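Local atomic coordinates of group II chitinase (Ostrinia furnacalis, PDB entry 6JAV), a protein that probably hydrolyses internal glycosidic bonds of chitin, the portion described being catalytic domain 1, a family 18 glycosyl hydrolase domain of a longer chitin-binding protein. Residues 226-229 / 230-234; 172-175 / 176-180. All coordinates share one frame; numbering follows the deposited sequence.

Interaction 1: 226-229 / 230-234; sequences NANY and TIHYW. With NAG (2-acetamido-2-deoxy-beta-D-glucopyranose), chain C.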
ATOM      1  N   ASN A 226      -1.453 -14.975  -3.733  1.00 11.55           N
ATOM      2  CA  ASN A 226      -0.061 -14.641  -4.026  1.00 10.90           C
ATOM      3  C   ASN A 226      -0.034 -13.571  -5.107  1.00 10.76           C
ATOM      4  O   ASN A 226      -0.986 -13.429  -5.879  1.00 11.24           O
ATOM      5  CB  ASN A 226       0.739 -15.888  -4.426  1.00 11.81           C
ATOM      6  CG  ASN A 226       0.136 -16.600  -5.628  1.00 11.76           C
ATOM      7  OD1 ASN A 226       0.409 -16.245  -6.776  1.00 13.26           O
ATOM      8  ND2 ASN A 226      -0.689 -17.609  -5.361  1.00 14.41           N
ATOM      9  N   ALA A 227       1.072 -12.816  -5.151  1.00  9.85           N
ATOM     10  CA  ALA A 227       1.143 -11.654  -6.036  1.00 11.68           C
ATOM     11  C   ALA A 227       1.081 -12.053  -7.503  1.00 10.73           C
ATOM     12  O   ALA A 227       0.491 -11.343  -8.321  1.00 10.96           O
ATOM     13  CB  ALA A 227       2.418 -10.861  -5.757  1.00 11.73           C
ATOM     14  N   ASN A 228       1.679 -13.195  -7.853  1.00 11.44           N
ATOM     15  CA  ASN A 228       1.661 -13.637  -9.244  1.00 10.98           C
ATOM     16  C   ASN A 228       0.232 -13.870  -9.736  1.00 11.12           C
ATOM     17  O   ASN A 228      -0.153 -13.407 -10.825  1.00 11.88           O
ATOM     18  CB  ASN A 228       2.492 -14.919  -9.381  1.00 12.33           C
ATOM     19  CG  ASN A 228       2.475 -15.435 -10.774  1.00 11.83           C
ATOM     20  OD1 ASN A 228       2.813 -14.732 -11.704  1.00 14.43           O
ATOM     21  ND2 ASN A 228       2.056 -16.682 -10.926  1.00 18.09           N
ATOM     22  N   TYR A 229      -0.586 -14.559  -8.935  1.00 10.92           N
ATOM     23  CA  TYR A 229      -1.983 -14.744  -9.321  1.00 11.20           C
ATOM     24  C   TYR A 229      -2.699 -13.396  -9.418  1.00 11.05           C
ATOM     25  O   TYR A 229      -3.401 -13.113 -10.396  1.00 11.45           O
ATOM     26  CB  TYR A 229      -2.713 -15.647  -8.319  1.00 12.48           C
ATOM     27  CG  TYR A 229      -4.146 -15.873  -8.740  1.00 13.60           C
ATOM     28  CD1 TYR A 229      -5.148 -14.959  -8.426  1.00 14.45           C
ATOM     29  CD2 TYR A 229      -4.479 -16.982  -9.502  1.00 15.07           C
ATOM     30  CE1 TYR A 229      -6.458 -15.149  -8.868  1.00 17.20           C
ATOM     31  CE2 TYR A 229      -5.775 -17.172  -9.937  1.00 19.34           C
ATOM     32  CZ  TYR A 229      -6.752 -16.256  -9.608  1.00 20.39           C
ATOM     33  OH  TYR A 229      -8.057 -16.446 -10.042  1.00 26.24           O
ATOM     34  N   THR A 230      -2.540 -12.560  -8.390  1.00 10.60           N
ATOM     35  CA  THR A 230      -3.253 -11.286  -8.339  1.00 10.72           C
ATOM     36  C   THR A 230      -2.944 -10.415  -9.551  1.00  9.02           C
ATOM     37  O   THR A 230      -3.850  -9.810 -10.141  1.00 10.26           O
ATOM     38  CB  THR A 230      -2.832 -10.561  -7.064  1.00  8.74           C
ATOM     39  OG1 THR A 230      -3.333 -11.263  -5.923  1.00 10.31           O
ATOM     40  CG2 THR A 230      -3.367  -9.129  -7.067  1.00 10.73           C
ATOM     41  N   ILE A 231      -1.666 -10.261  -9.882  1.00  9.91           N
ATOM     42  CA  ILE A 231      -1.300  -9.375 -10.980  1.00  9.90           C
ATOM     43  C   ILE A 231      -1.825  -9.919 -12.302  1.00 11.45           C
ATOM     44  O   ILE A 231      -2.390  -9.178 -13.121  1.00 11.52           O
ATOM     45  CB  ILE A 231       0.229  -9.149 -10.986  1.00 10.06           C
ATOM     46  CG1 ILE A 231       0.690  -8.412  -9.713  1.00 12.76           C
ATOM     47  CG2 ILE A 231       0.659  -8.431 -12.272  1.00 11.59           C
ATOM     48  CD1 ILE A 231       0.115  -7.019  -9.569  1.00 13.11           C
ATOM     49  N   HIS A 232      -1.697 -11.232 -12.509  1.00 11.46           N
ATOM     50  CA  HIS A 232      -2.238 -11.790 -13.743  1.00 11.87           C
ATOM     51  C   HIS A 232      -3.755 -11.692 -13.780  1.00 10.95           C
ATOM     52  O   HIS A 232      -4.330 -11.520 -14.860  1.00 13.07           O
ATOM     53  CB  HIS A 232      -1.788 -13.240 -13.869  1.00 12.87           C
ATOM     54  CG  HIS A 232      -0.408 -13.396 -14.423  1.00 13.70           C
ATOM     55  ND1 HIS A 232       0.698 -13.653 -13.640  1.00 14.68           N
ATOM     56  CD2 HIS A 232       0.042 -13.345 -15.700  1.00 18.51           C
ATOM     57  CE1 HIS A 232       1.772 -13.738 -14.408  1.00 14.64           C
ATOM     58  NE2 HIS A 232       1.400 -13.565 -15.664  1.00 18.62           N
ATOM     59  N   TYR A 233      -4.416 -11.744 -12.626  1.00  9.78           N
ATOM     60  CA  TYR A 233      -5.867 -11.647 -12.593  1.00 10.38           C
ATOM     61  C   TYR A 233      -6.339 -10.241 -12.946  1.00 10.51           C
ATOM     62  O   TYR A 233      -7.284 -10.076 -13.725  1.00 10.70           O
ATOM     63  CB  TYR A 233      -6.376 -12.071 -11.223  1.00 11.42           C
ATOM     64  CG  TYR A 233      -7.854 -12.376 -11.217  1.00 11.53           C
ATOM     65  CD1 TYR A 233      -8.358 -13.404 -11.995  1.00 13.42           C
ATOM     66  CD2 TYR A 233      -8.733 -11.650 -10.450  1.00 10.73           C
ATOM     67  CE1 TYR A 233      -9.713 -13.688 -12.006  1.00 15.46           C
ATOM     68  CE2 TYR A 233     -10.102 -11.938 -10.445  1.00 13.36           C
ATOM     69  CZ  TYR A 233     -10.572 -12.951 -11.233  1.00 13.03           C
ATOM     70  OH  TYR A 233     -11.926 -13.247 -11.226  1.00 16.05           O
ATOM     71  N   TRP A 234      -5.685  -9.197 -12.404  1.00 10.12           N
ATOM     72  CA  TRP A 234      -6.010  -7.838 -12.851  1.00  9.71           C
ATOM     73  C   TRP A 234      -5.870  -7.702 -14.365  1.00 10.83           C
ATOM     74  O   TRP A 234      -6.712  -7.068 -15.017  1.00 11.31           O
ATOM     75  CB  TRP A 234      -5.167  -6.789 -12.082  1.00  9.61           C
ATOM     76  CG  TRP A 234      -5.789  -6.433 -10.777  1.00  8.32           C
ATOM     77  CD1 TRP A 234      -5.533  -6.982  -9.557  1.00  9.30           C
ATOM     78  CD2 TRP A 234      -6.789  -5.429 -10.566  1.00  9.60           C
ATOM     79  NE1 TRP A 234      -6.344  -6.400  -8.585  1.00 10.50           N
ATOM     80  CE2 TRP A 234      -7.131  -5.454  -9.193  1.00  9.72           C
ATOM     81  CE3 TRP A 234      -7.465  -4.542 -11.426  1.00 10.59           C
ATOM     82  CZ2 TRP A 234      -8.118  -4.619  -8.649  1.00 10.25           C
ATOM     83  CZ3 TRP A 234      -8.427  -3.689 -10.882  1.00 11.06           C
ATOM     84  CH2 TRP A 234      -8.745  -3.736  -9.495  1.00 10.43           C
TER
HETATM   85  C1  NAG C2102       1.920 -17.247 -12.242  1.00 24.22           C
HETATM   86  C2  NAG C2102       2.297 -18.721 -12.255  1.00 22.95           C
HETATM   87  C3  NAG C2102       1.898 -19.362 -13.590  1.00 28.63           C
HETATM   88  C4  NAG C2102       0.431 -19.082 -13.902  1.00 39.40           C
HETATM   89  C5  NAG C2102       0.145 -17.588 -13.828  1.00 41.33           C
HETATM   90  C6  NAG C2102      -1.318 -17.242 -14.032  1.00 32.43           C
HETATM   91  C7  NAG C2102       4.210 -19.679 -11.033  1.00 26.23           C
HETATM   92  C8  NAG C2102       3.210 -20.467 -10.253  1.00 32.23           C
HETATM   93  N2  NAG C2102       3.720 -18.886 -11.997  1.00 26.54           N
HETATM   94  O3  NAG C2102       2.082 -20.769 -13.486  1.00 36.10           O
HETATM   95  O4  NAG C2102       0.075 -19.570 -15.191  1.00 43.06           O
HETATM   96  O5  NAG C2102       0.526 -17.103 -12.533  1.00 26.87           O
HETATM   97  O6  NAG C2102      -2.138 -17.524 -12.901  1.00 31.71           O
HETATM   98  O7  NAG C2102       5.411 -19.779 -10.825  1.00 40.77           O
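Tyr229 and Tyr233, one helical turn apart, run side by side and point the same way. Tyr229 CB and CD1 border the amide of Thr230, the next residue in the chain. CG stands anti to the backbone N (chi1 -178°), which sends the ring out along the flank that Tyr233 shares. There Tyr229 CE1 packs 3.9 Å from Tyr233 CB. At the tip, Tyr229 OH comes within 3.6 Å of Tyr233 CD1. The ring planes are only 21° apart but slid, with centroids 5.5 Å from each other, so they barely overlap. The stronger partner of Tyr233 OH is Asp178, with a weak bond to Lys174 NZ besides.

On another flank, His232 reaches back to Asn228. His232 ND1 donates to Asn228 O at 3.0 Å, with the acceptor in the imidazole plane but the donor above the carbonyl plane. His232 N approaches the same oxygen from the opposite face of that plane, 3.2 Å away. Two bonds thus grip Asn228 O, and of these only the ND1 bond bears on the rotation of the imidazole. The Asn228 amide stands nearly upright to this ring, at 81°. Its ND2 carries the N-linked sugar, bonded to NAG C1, and NAG C6 and C5 lie over one imidazole face, C5 displaced toward the rim: the glycan's first residue rests against the turn that bears it.

Asn226 is the N-cap; its OD1 accepts from Tyr229 N, while Asn226 O receives Thr230 N as the regular helical bonds begin.

Helix 227-236 belongs to the family 18 catalytic domain. Thr230, Ile231 and Trp234 pack on Val195 of strand 192-195, and Ile231 also meets Ile244 and Met246 of strand 244-257. Tyr229 and Tyr233 instead touch helix 174-180.

Interaction 2: 172-175 / 176-180; sequences PNKM and VIDAG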
ATOM      1  N   PRO A 172      -5.903  -7.074  -3.595  1.00  9.27           N
ATOM      2  CA  PRO A 172      -5.297  -8.207  -4.307  1.00 10.03           C
ATOM      3  C   PRO A 172      -6.135  -9.477  -4.265  1.00  9.57           C
ATOM      4  O   PRO A 172      -5.697 -10.491  -4.826  1.00 12.35           O
ATOM      5  CB  PRO A 172      -4.013  -8.427  -3.481  1.00 10.58           C
ATOM      6  CG  PRO A 172      -4.491  -8.220  -2.054  1.00  9.65           C
ATOM      7  CD  PRO A 172      -5.466  -7.032  -2.176  1.00 10.17           C
ATOM      8  N   ASN A 173      -7.292  -9.442  -3.604  1.00 10.63           N
ATOM      9  CA  ASN A 173      -8.078 -10.634  -3.274  1.00 10.72           C
ATOM     10  C   ASN A 173      -9.094 -10.877  -4.389  1.00 12.44           C
ATOM     11  O   ASN A 173      -9.926 -10.014  -4.662  1.00 11.52           O
ATOM     12  CB  ASN A 173      -8.777 -10.340  -1.949  1.00 11.60           C
ATOM     13  CG  ASN A 173      -9.689 -11.448  -1.470  1.00 17.93           C
ATOM     14  OD1 ASN A 173     -10.546 -11.927  -2.198  1.00 17.74           O
ATOM     15  ND2 ASN A 173      -9.596 -11.753  -0.183  1.00 23.47           N
ATOM     16  N   LYS A 174      -9.025 -12.060  -5.014  1.00 11.22           N
ATOM     17  CA  LYS A 174      -9.904 -12.418  -6.132  1.00 12.35           C
ATOM     18  C   LYS A 174     -11.376 -12.102  -5.854  1.00 11.26           C
ATOM     19  O   LYS A 174     -12.056 -11.518  -6.703  1.00 12.05           O
ATOM     20  CB  LYS A 174      -9.747 -13.914  -6.457  1.00 12.77           C
ATOM     21  CG  LYS A 174     -10.614 -14.354  -7.630  1.00 16.69           C
ATOM     22  CD  LYS A 174     -10.519 -15.871  -7.833  1.00 17.04           C
ATOM     23  CE  LYS A 174     -11.127 -16.266  -9.196  1.00 22.40           C
ATOM     24  NZ  LYS A 174     -12.566 -15.901  -9.312  1.00 22.25           N
ATOM     25  N   MET A 175     -11.887 -12.487  -4.679  1.00 12.08           N
ATOM     26  CA  MET A 175     -13.308 -12.280  -4.376  1.00 12.76           C
ATOM     27  C   MET A 175     -13.664 -10.800  -4.287  1.00 13.35           C
ATOM     28  O   MET A 175     -14.738 -10.383  -4.746  1.00 13.61           O
ATOM     29  CB  MET A 175     -13.679 -12.970  -3.066  1.00 15.48           C
ATOM     30  CG  MET A 175     -13.911 -14.461  -3.214  1.00 26.43           C
ATOM     31  SD  MET A 175     -12.337 -15.302  -3.381  1.00 39.25           S
ATOM     32  CE  MET A 175     -12.631 -16.197  -4.899  1.00 32.63           C
ATOM     33  N   VAL A 176     -12.782  -9.997  -3.675  1.00 11.96           N
ATOM     34  CA  VAL A 176     -13.013  -8.557  -3.580  1.00 11.58           C
ATOM     35  C   VAL A 176     -12.925  -7.909  -4.949  1.00 11.74           C
ATOM     36  O   VAL A 176     -13.724  -7.037  -5.279  1.00 12.21           O
ATOM     37  CB  VAL A 176     -12.019  -7.925  -2.584  1.00 11.34           C
ATOM     38  CG1 VAL A 176     -12.224  -6.416  -2.540  1.00 11.72           C
ATOM     39  CG2 VAL A 176     -12.220  -8.544  -1.204  1.00 13.60           C
ATOM     40  N   ILE A 177     -11.936  -8.300  -5.751  1.00 11.25           N
ATOM     41  CA  ILE A 177     -11.814  -7.771  -7.100  1.00  9.15           C
ATOM     42  C   ILE A 177     -13.099  -8.036  -7.877  1.00 11.09           C
ATOM     43  O   ILE A 177     -13.647  -7.146  -8.538  1.00 14.01           O
ATOM     44  CB  ILE A 177     -10.588  -8.388  -7.800  1.00 11.44           C
ATOM     45  CG1 ILE A 177      -9.256  -7.979  -7.112  1.00 10.67           C
ATOM     46  CG2 ILE A 177     -10.558  -7.999  -9.273  1.00 12.68           C
ATOM     47  CD1 ILE A 177      -8.106  -8.935  -7.484  1.00 12.43           C
ATOM     48  N   ASP A 178     -13.582  -9.283  -7.806  1.00 12.49           N
ATOM     49  CA  ASP A 178     -14.782  -9.663  -8.544  1.00 13.77           C
ATOM     50  C   ASP A 178     -15.993  -8.860  -8.079  1.00 13.75           C
ATOM     51  O   ASP A 178     -16.844  -8.478  -8.896  1.00 18.13           O
ATOM     52  CB  ASP A 178     -15.054 -11.150  -8.332  1.00 12.44           C
ATOM     53  CG  ASP A 178     -14.119 -12.062  -9.127  1.00 13.00           C
ATOM     54  OD1 ASP A 178     -13.418 -11.587 -10.061  1.00 15.93           O
ATOM     55  OD2 ASP A 178     -14.141 -13.297  -8.822  1.00 15.45           O
ATOM     56  N   ALA A 179     -16.095  -8.599  -6.773  1.00 12.84           N
ATOM     57  CA  ALA A 179     -17.285  -7.962  -6.222  1.00 13.07           C
ATOM     58  C   ALA A 179     -17.276  -6.450  -6.356  1.00 12.90           C
ATOM     59  O   ALA A 179     -18.345  -5.852  -6.520  1.00 14.16           O
ATOM     60  CB  ALA A 179     -17.440  -8.294  -4.738  1.00 12.61           C
ATOM     61  N   GLY A 180     -16.111  -5.809  -6.296  1.00 12.00           N
ATOM     62  CA  GLY A 180     -16.089  -4.374  -6.103  1.00 13.31           C
ATOM     63  C   GLY A 180     -15.679  -3.557  -7.302  1.00 11.22           C
ATOM     64  O   GLY A 180     -15.938  -2.354  -7.315  1.00 11.71           O
TER
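Lys174 and Asp178 slant across one another over the first turn of helix 174-180, joined by a salt bridge of 3.1 Å from Lys174 NZ to Asp178 OD2. The lysine chain is extended as far as CE and turns only at its last torsion (chi4 -61°), which swings NZ back toward the carboxylate. NZ meets OD2 on its syn lone pair, the side of OD1, and also makes a weak hydrogen bond to Tyr233 OH. Asp178 OD1 has partners of its own, Tyr233 OH and Lys237 NZ, and this gathering of donors would be expected to favour the charged carboxylate.

Asn173 and Val176 cross at about a right angle, Asn173 CG lying 3.9 Å from Val176 CG2. Asn173 is the N-cap: Asn173 OD1 accepts weakly from both Met175 N and Val176 N, the latter at 3.3 Å, so the cap is shared between two amides. Asn173 O takes a straight bond from Ile177 N, 2.9 Å long. Ile177 CG1 stands beside its own backbone N, and Ile177 CD1 continues extended past Asn173 O, at 3.5 Å. The next turn is closed by Asp178 N on Lys174 O and Ala179 N on Met175 O.

This short helix follows strand 165-170. Ile177 faces Tyr233 and Trp234 of helix 227-236, Lys174 packs on Tyr229 of that helix, and Asn173 and Met175 rest on the loop residues Phe225 and Tyr224.

The two interactions lie in series within the family 18 catalytic domain, 172-180 before 226-234, with centres about 11 Å apart. Their helices, 174-180 and 227-236, pack against each other. Two probable hydrogen bonds join them, 2.5 Å from Tyr233 OH to Asp178 OD1 and 2.7 Å from Thr230 OG1 to Pro172 O, while Trp234 packs on Ile177. Between them along the chain comes strand 192-195, on which helix 227-236 rests. Interaction 2 lies near the bound inhibitor, which is about 7 Å from the Asn173 side chain, whereas interaction 1 carries the glycan at Asn228.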